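Local coordinates for DNA/pantothenate metabolism flavoprotein (Streptomyces sparsogenes DSM 40356, PDB 7CFU), which binds flavin mononucleotide and probably catalyses the FMN-dependent oxidative decarboxylation of a cysteine or cysteine-containing substrate in a biosynthetic pathway, within a twelve-chain assembly, at residues His39-Leu44 with Gln51-Val56; Val101-Pro106 with Ser189-Ala194. All blocks are in the same frame, centred on the assembly; numbering follows the deposited sequence.

Interaction 1 (His39-Leu44 with Gln51-Val56); sequences HVNAWL and QEIRTV
Ile53 meets Asn41 and Leu44 through its extended end: with CG1 opposite its carbonyl carbon (chi1 -58°) and CD1 trailing straight on (chi2 174°), the methyl is carried off the strand toward the helix. On the helix, Asn41 has its CG anti to the backbone N (chi1 -178°), which brings the amide closer to the strand than its CB direction alone would suggest. The contact packs the helix of a beta-alpha-beta unit on its second strand in a Rossmann-like flavoprotein fold, in which strand 23-28 leads through helix 37-48 to strand 52-57, the outermost strand on that side of the parallel sheet within this chain. Asn41 and Leu44 lie three residues apart and so share the helix face turned to the sheet. Leu44 N donates to Val40 O at 2.9 Å in the ordinary helical pattern. Between them Asn41 and Leu44 receive a single methyl. Ile53 CD1 lies 4.1 Å from Leu44 CB, so the root of the leucine makes this contact while its side chain also touches Leu24 of strand 23-28. A beta-branched isoleucine suits a strand and still has an arm long enough to span the gap, the CA atoms of Asn41 and Ile53 being 8.8 Å apart. Asn41 is the less expected neighbour: its side chain also touches Trp26, and the buried carbonyl oxygen of its amide has no polar partner in the model. What that oxygen meets on the strand is an apolar group, Asn41 OD1 standing 4.0 Å from Ile53 CD1.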
ATOM      1  N   HIS A  39       5.545 -35.181   9.221  1.00 43.54           N
ATOM      2  CA  HIS A  39       5.770 -36.523   9.750  1.00 48.70           C
ATOM      3  C   HIS A  39       4.524 -37.073  10.443  1.00 52.81           C
ATOM      4  O   HIS A  39       4.144 -38.233  10.240  1.00 51.96           O
ATOM      5  CB  HIS A  39       6.962 -36.495  10.707  1.00 61.06           C
ATOM      6  CG  HIS A  39       7.385 -37.845  11.186  1.00 70.24           C
ATOM      7  ND1 HIS A  39       6.812 -38.461  12.278  1.00 75.25           N
ATOM      8  CD2 HIS A  39       8.333 -38.697  10.728  1.00 75.18           C
ATOM      9  CE1 HIS A  39       7.384 -39.636  12.469  1.00 81.96           C
ATOM     10  NE2 HIS A  39       8.311 -39.804  11.541  1.00 87.64           N
ATOM     11  N   VAL A  40       3.876 -36.257  11.281  1.00 51.93           N
ATOM     12  CA  VAL A  40       2.667 -36.714  11.966  1.00 46.57           C
ATOM     13  C   VAL A  40       1.554 -36.985  10.962  1.00 43.26           C
ATOM     14  O   VAL A  40       0.776 -37.935  11.114  1.00 38.60           O
ATOM     15  CB  VAL A  40       2.233 -35.688  13.033  1.00 43.33           C
ATOM     16  CG1 VAL A  40       0.897 -36.083  13.646  1.00 37.84           C
ATOM     17  CG2 VAL A  40       3.295 -35.572  14.115  1.00 35.52           C
ATOM     18  N   ASN A  41       1.466 -36.165   9.917  1.00 43.71           N
ATOM     19  CA  ASN A  41       0.429 -36.363   8.911  1.00 49.18           C
ATOM     20  C   ASN A  41       0.619 -37.684   8.178  1.00 47.73           C
ATOM     21  O   ASN A  41      -0.347 -38.422   7.957  1.00 46.16           O
ATOM     22  CB  ASN A  41       0.423 -35.186   7.937  1.00 44.36           C
ATOM     23  CG  ASN A  41      -0.670 -35.299   6.902  1.00 56.08           C
ATOM     24  OD1 ASN A  41      -1.854 -35.235   7.232  1.00 55.30           O
ATOM     25  ND2 ASN A  41      -0.284 -35.437   5.640  1.00 48.08           N
ATOM     26  N   ALA A  42       1.865 -38.016   7.827  1.00 51.32           N
ATOM     27  CA  ALA A  42       2.148 -39.295   7.178  1.00 49.15           C
ATOM     28  C   ALA A  42       1.806 -40.469   8.090  1.00 52.87           C
ATOM     29  O   ALA A  42       1.278 -41.486   7.626  1.00 59.62           O
ATOM     30  CB  ALA A  42       3.616 -39.359   6.758  1.00 49.14           C
ATOM     31  N   TRP A  43       2.110 -40.352   9.387  1.00 43.16           N
ATOM     32  CA  TRP A  43       1.740 -41.402  10.334  1.00 50.03           C
ATOM     33  C   TRP A  43       0.229 -41.563  10.418  1.00 53.86           C
ATOM     34  O   TRP A  43      -0.283 -42.687  10.462  1.00 55.48           O
ATOM     35  CB  TRP A  43       2.311 -41.103  11.719  1.00 48.47           C
ATOM     36  CG  TRP A  43       1.797 -42.032  12.783  1.00 58.25           C
ATOM     37  CD1 TRP A  43       2.177 -43.326  12.989  1.00 64.56           C
ATOM     38  CD2 TRP A  43       0.802 -41.744  13.776  1.00 55.33           C
ATOM     39  NE1 TRP A  43       1.490 -43.858  14.054  1.00 53.88           N
ATOM     40  CE2 TRP A  43       0.636 -42.910  14.551  1.00 57.85           C
ATOM     41  CE3 TRP A  43       0.040 -40.615  14.088  1.00 59.98           C
ATOM     42  CZ2 TRP A  43      -0.259 -42.978  15.620  1.00 58.21           C
ATOM     43  CZ3 TRP A  43      -0.851 -40.686  15.150  1.00 57.41           C
ATOM     44  CH2 TRP A  43      -0.994 -41.860  15.901  1.00 56.60           C
ATOM     45  N   LEU A  44      -0.500 -40.445  10.453  1.00 49.38           N
ATOM     46  CA  LEU A  44      -1.953 -40.505  10.545  1.00 48.89           C
ATOM     47  C   LEU A  44      -2.556 -41.159   9.308  1.00 53.57           C
ATOM     48  O   LEU A  44      -3.513 -41.934   9.408  1.00 56.67           O
ATOM     49  CB  LEU A  44      -2.521 -39.098  10.744  1.00 47.15           C
ATOM     50  CG  LEU A  44      -2.388 -38.495  12.144  1.00 47.51           C
ATOM     51  CD1 LEU A  44      -2.629 -36.985  12.116  1.00 36.62           C
ATOM     52  CD2 LEU A  44      -3.349 -39.173  13.095  1.00 51.32           C
ATOM     53  N   GLN A  51      -8.629 -40.681   7.011  1.00 57.76           N
ATOM     54  CA  GLN A  51      -8.812 -40.148   5.668  1.00 66.90           C
ATOM     55  C   GLN A  51      -9.214 -38.683   5.609  1.00 61.40           C
ATOM     56  O   GLN A  51      -8.710 -37.959   4.754  1.00 66.59           O
ATOM     57  CB  GLN A  51      -9.839 -40.999   4.911  1.00 70.65           C
ATOM     58  CG  GLN A  51      -9.339 -42.417   4.674  1.00 79.54           C
ATOM     59  CD  GLN A  51     -10.284 -43.253   3.840  1.00 86.48           C
ATOM     60  OE1 GLN A  51     -11.358 -42.797   3.440  1.00 85.16           O
ATOM     61  NE2 GLN A  51      -9.897 -44.499   3.590  1.00 86.39           N
ATOM     62  N   GLU A  52     -10.093 -38.202   6.487  1.00 58.92           N
ATOM     63  CA  GLU A  52     -10.529 -36.805   6.448  1.00 61.51           C
ATOM     64  C   GLU A  52      -9.844 -36.051   7.589  1.00 53.69           C
ATOM     65  O   GLU A  52     -10.159 -36.269   8.765  1.00 57.94           O
ATOM     66  CB  GLU A  52     -12.048 -36.671   6.548  1.00 65.23           C
ATOM     67  CG  GLU A  52     -12.818 -37.245   5.367  1.00 70.94           C
ATOM     68  CD  GLU A  52     -14.324 -37.046   5.505  1.00 82.19           C
ATOM     69  OE1 GLU A  52     -14.780 -36.508   6.537  1.00 84.58           O
ATOM     70  OE2 GLU A  52     -15.060 -37.456   4.586  1.00 92.74           O
ATOM     71  N   ILE A  53      -8.897 -35.184   7.239  1.00 43.90           N
ATOM     72  CA  ILE A  53      -8.141 -34.391   8.202  1.00 45.10           C
ATOM     73  C   ILE A  53      -8.214 -32.932   7.775  1.00 49.55           C
ATOM     74  O   ILE A  53      -7.837 -32.600   6.648  1.00 50.54           O
ATOM     75  CB  ILE A  53      -6.677 -34.852   8.295  1.00 46.96           C
ATOM     76  CG1 ILE A  53      -6.593 -36.323   8.698  1.00 46.91           C
ATOM     77  CG2 ILE A  53      -5.892 -33.968   9.264  1.00 44.31           C
ATOM     78  CD1 ILE A  53      -5.192 -36.868   8.660  1.00 48.45           C
ATOM     79  N   ARG A  54      -8.718 -32.064   8.662  1.00 45.58           N
ATOM     80  CA  ARG A  54      -8.735 -30.619   8.443  1.00 41.45           C
ATOM     81  C   ARG A  54      -7.921 -29.918   9.530  1.00 40.19           C
ATOM     82  O   ARG A  54      -8.015 -30.275  10.709  1.00 36.38           O
ATOM     83  CB  ARG A  54     -10.165 -30.067   8.445  1.00 42.57           C
ATOM     84  CG  ARG A  54     -11.045 -30.598   7.324  1.00 52.46           C
ATOM     85  CD  ARG A  54     -12.428 -29.960   7.347  1.00 42.73           C
ATOM     86  NE  ARG A  54     -13.236 -30.413   6.219  1.00 65.56           N
ATOM     87  CZ  ARG A  54     -13.209 -29.875   5.001  1.00 71.82           C
ATOM     88  NH1 ARG A  54     -12.406 -28.849   4.739  1.00 66.38           N
ATOM     89  NH2 ARG A  54     -13.986 -30.366   4.041  1.00 63.57           N
ATOM     90  N   THR A  55      -7.123 -28.924   9.134  1.00 39.26           N
ATOM     91  CA  THR A  55      -6.212 -28.230  10.036  1.00 36.31           C
ATOM     92  C   THR A  55      -6.630 -26.783  10.283  1.00 37.41           C
ATOM     93  O   THR A  55      -7.217 -26.122   9.420  1.00 34.61           O
ATOM     94  CB  THR A  55      -4.782 -28.244   9.500  1.00 39.23           C
ATOM     95  OG1 THR A  55      -4.759 -27.661   8.194  1.00 45.80           O
ATOM     96  CG2 THR A  55      -4.237 -29.667   9.444  1.00 39.59           C
ATOM     97  N   VAL A  56      -6.340 -26.316  11.496  1.00 34.08           N
ATOM     98  CA  VAL A  56      -6.478 -24.924  11.907  1.00 32.61           C
ATOM     99  C   VAL A  56      -5.135 -24.477  12.468  1.00 39.42           C
ATOM    100  O   VAL A  56      -4.574 -25.149  13.342  1.00 35.83           O
ATOM    101  CB  VAL A  56      -7.591 -24.736  12.960  1.00 31.09           C
ATOM    102  CG1 VAL A  56      -7.736 -23.268  13.350  1.00 32.12           C
ATOM    103  CG2 VAL A  56      -8.902 -25.271  12.456  1.00 31.04           C
TER

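Interaction 2 (Val101-Pro106 with Ser189-Ala194)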
ATOM      1  N   VAL A 101     -12.755 -36.083  16.276  1.00 41.90           N
ATOM      2  CA  VAL A 101     -11.642 -35.988  17.212  1.00 43.42           C
ATOM      3  C   VAL A 101     -10.984 -34.629  17.006  1.00 40.61           C
ATOM      4  O   VAL A 101     -10.902 -34.139  15.873  1.00 36.78           O
ATOM      5  CB  VAL A 101     -10.615 -37.128  16.999  1.00 48.80           C
ATOM      6  CG1 VAL A 101      -9.359 -36.899  17.839  1.00 42.40           C
ATOM      7  CG2 VAL A 101     -11.228 -38.476  17.320  1.00 42.52           C
ATOM      8  N   LEU A 102     -10.549 -34.004  18.099  1.00 36.18           N
ATOM      9  CA  LEU A 102      -9.805 -32.750  18.056  1.00 35.47           C
ATOM     10  C   LEU A 102      -8.415 -32.996  18.626  1.00 38.11           C
ATOM     11  O   LEU A 102      -8.280 -33.445  19.772  1.00 37.05           O
ATOM     12  CB  LEU A 102     -10.523 -31.646  18.842  1.00 33.32           C
ATOM     13  CG  LEU A 102      -9.780 -30.311  19.029  1.00 36.54           C
ATOM     14  CD1 LEU A 102      -9.415 -29.669  17.697  1.00 31.37           C
ATOM     15  CD2 LEU A 102     -10.588 -29.334  19.892  1.00 30.16           C
ATOM     16  N   VAL A 103      -7.389 -32.698  17.838  1.00 38.05           N
ATOM     17  CA  VAL A 103      -6.004 -32.832  18.270  1.00 35.68           C
ATOM     18  C   VAL A 103      -5.328 -31.475  18.141  1.00 37.06           C
ATOM     19  O   VAL A 103      -5.332 -30.873  17.061  1.00 36.62           O
ATOM     20  CB  VAL A 103      -5.251 -33.889  17.443  1.00 42.82           C
ATOM     21  CG1 VAL A 103      -3.761 -33.841  17.761  1.00 41.67           C
ATOM     22  CG2 VAL A 103      -5.826 -35.281  17.699  1.00 45.37           C
ATOM     23  N   ILE A 104      -4.726 -31.012  19.230  1.00 33.74           N
ATOM     24  CA  ILE A 104      -3.913 -29.807  19.238  1.00 30.33           C
ATOM     25  C   ILE A 104      -2.461 -30.256  19.329  1.00 37.00           C
ATOM     26  O   ILE A 104      -2.010 -30.719  20.386  1.00 30.08           O
ATOM     27  CB  ILE A 104      -4.288 -28.881  20.400  1.00 29.89           C
ATOM     28  CG1 ILE A 104      -5.806 -28.769  20.529  1.00 33.63           C
ATOM     29  CG2 ILE A 104      -3.667 -27.508  20.213  1.00 29.00           C
ATOM     30  CD1 ILE A 104      -6.460 -28.131  19.337  1.00 36.77           C
ATOM     31  N   LEU A 105      -1.725 -30.132  18.223  1.00 31.66           N
ATOM     32  CA  LEU A 105      -0.376 -30.682  18.166  1.00 35.19           C
ATOM     33  C   LEU A 105       0.447 -29.940  17.120  1.00 31.11           C
ATOM     34  O   LEU A 105       0.151 -30.035  15.923  1.00 33.38           O
ATOM     35  CB  LEU A 105      -0.430 -32.182  17.835  1.00 34.89           C
ATOM     36  CG  LEU A 105       0.842 -33.041  17.872  1.00 33.85           C
ATOM     37  CD1 LEU A 105       0.453 -34.510  18.018  1.00 38.27           C
ATOM     38  CD2 LEU A 105       1.752 -32.849  16.652  1.00 30.39           C
ATOM     39  N   PRO A 106       1.500 -29.218  17.513  1.00 30.38           N
ATOM     40  CA  PRO A 106       1.871 -28.954  18.903  1.00 30.09           C
ATOM     41  C   PRO A 106       1.007 -27.858  19.502  1.00 32.38           C
ATOM     42  O   PRO A 106       0.515 -26.991  18.779  1.00 29.68           O
ATOM     43  CB  PRO A 106       3.316 -28.479  18.794  1.00 32.13           C
ATOM     44  CG  PRO A 106       3.343 -27.772  17.459  1.00 31.14           C
ATOM     45  CD  PRO A 106       2.441 -28.595  16.562  1.00 23.94           C
ATOM     46  N   SER A 189      -0.215 -43.039  21.251  1.00 53.71           N
ATOM     47  CA  SER A 189      -1.163 -43.798  22.058  1.00 57.23           C
ATOM     48  C   SER A 189      -2.416 -42.979  22.360  1.00 57.46           C
ATOM     49  O   SER A 189      -3.541 -43.491  22.277  1.00 52.59           O
ATOM     50  CB  SER A 189      -0.486 -44.248  23.353  1.00 55.34           C
ATOM     51  OG  SER A 189      -1.410 -44.857  24.236  1.00 65.84           O
ATOM     52  N   ALA A 190      -2.241 -41.702  22.710  1.00 51.65           N
ATOM     53  CA  ALA A 190      -3.387 -40.859  23.040  1.00 51.04           C
ATOM     54  C   ALA A 190      -4.280 -40.625  21.828  1.00 45.34           C
ATOM     55  O   ALA A 190      -5.509 -40.667  21.941  1.00 40.76           O
ATOM     56  CB  ALA A 190      -2.908 -39.525  23.613  1.00 43.57           C
ATOM     57  N   ILE A 191      -3.685 -40.380  20.659  1.00 41.46           N
ATOM     58  CA  ILE A 191      -4.491 -40.120  19.470  1.00 43.95           C
ATOM     59  C   ILE A 191      -5.228 -41.381  19.035  1.00 45.55           C
ATOM     60  O   ILE A 191      -6.413 -41.325  18.683  1.00 40.99           O
ATOM     61  CB  ILE A 191      -3.619 -39.537  18.343  1.00 41.31           C
ATOM     62  CG1 ILE A 191      -3.154 -38.124  18.708  1.00 38.94           C
ATOM     63  CG2 ILE A 191      -4.373 -39.529  17.029  1.00 34.71           C
ATOM     64  CD1 ILE A 191      -2.271 -37.477  17.656  1.00 44.53           C
ATOM     65  N   SER A 192      -4.540 -42.530  19.034  1.00 44.57           N
ATOM     66  CA  SER A 192      -5.188 -43.796  18.689  1.00 42.29           C
ATOM     67  C   SER A 192      -6.398 -44.048  19.581  1.00 46.72           C
ATOM     68  O   SER A 192      -7.469 -44.437  19.102  1.00 48.64           O
ATOM     69  CB  SER A 192      -4.192 -44.951  18.818  1.00 45.35           C
ATOM     70  OG  SER A 192      -3.071 -44.772  17.968  1.00 56.55           O
ATOM     71  N   THR A 193      -6.238 -43.826  20.888  1.00 45.79           N
ATOM     72  CA  THR A 193      -7.352 -43.967  21.821  1.00 53.90           C
ATOM     73  C   THR A 193      -8.516 -43.061  21.430  1.00 51.72           C
ATOM     74  O   THR A 193      -9.679 -43.488  21.415  1.00 44.45           O
ATOM     75  CB  THR A 193      -6.869 -43.647  23.239  1.00 50.50           C
ATOM     76  OG1 THR A 193      -5.807 -44.540  23.592  1.00 58.94           O
ATOM     77  CG2 THR A 193      -8.000 -43.764  24.242  1.00 53.02           C
ATOM     78  N   ALA A 194      -8.213 -41.799  21.104  1.00 46.27           N
ATOM     79  CA  ALA A 194      -9.254 -40.848  20.721  1.00 47.22           C
ATOM     80  C   ALA A 194      -9.942 -41.259  19.424  1.00 40.59           C
ATOM     81  O   ALA A 194     -11.165 -41.142  19.303  1.00 42.55           O
ATOM     82  CB  ALA A 194      -8.657 -39.446  20.589  1.00 38.03           C
TER
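Ile191 and Val103 face each other where helix 187-199, close to the C-terminal end of the chain, lies along the central strand 101-107 of the parallel Rossmann-like sheet. The two segments run nearly antiparallel, at 163°, with their axes 9.4 Å apart. From its CB, Ile191 branches: CG2 goes to Leu44 of helix 37-48, while CG1, opposite the carbonyl carbon (chi1 -69°), leans over the strand and comes to 4.0 Å from Val103 CG2. The arm then continues fully extended, so that its tip, CD1, reaches two strand residues at once, 3.9 Å from Val103 CG1 and 4.0 Å from Leu105 CD1. It crosses both of those side chains at about a right angle. Val101, Val103 and Leu105 can all serve this side because alternate strand residues point the same way; Leu102, pointing away from the helix, packs against Cys133 and Thr135 instead. Valines suit the strand backbone and present two methyls each, and Leu105 supplies a longer branch. Leu105 O accepts a hydrogen bond from Trp26 NE1 of strand 23-28, just before the cis peptide bond that leads into Pro106. One turn along the helix from Ile191, Ala194 has only a methyl, and here the backbones draw nearer, Val101 and Ala194 having CA atoms 6.5 Å apart. Val101 uses both branches on it: CG1 lies 3.8 Å from Ala194 CB, and CG2 fits snugly against the helix backbone, 3.3 Å from Ala194 O.

Interactions 1 and 2 pack against each other on one face of the same sheet, their centres 11 Å apart. Helices 37-48 and 187-199 lie side by side there: Leu44 CD2 is 4.1 Å from Ile191 CG2, and the ring of Trp43, on helix 37-48, borders helix 187-199, with CZ2 4.1 Å from Ser192 OG. Helix 37-48 also reaches the central strand, Val40 CG2 touching Leu105 CD2 at 4.0 Å. Together they form a largely apolar packing between the two helices and the sheet. Neither contact binds the cofactor directly: the side chain of Asn41 is about 13 Å from a bound FMN and that of Leu105 about 11 Å from one, although Pro106 packs on Ser31, a residue of an FMN pocket.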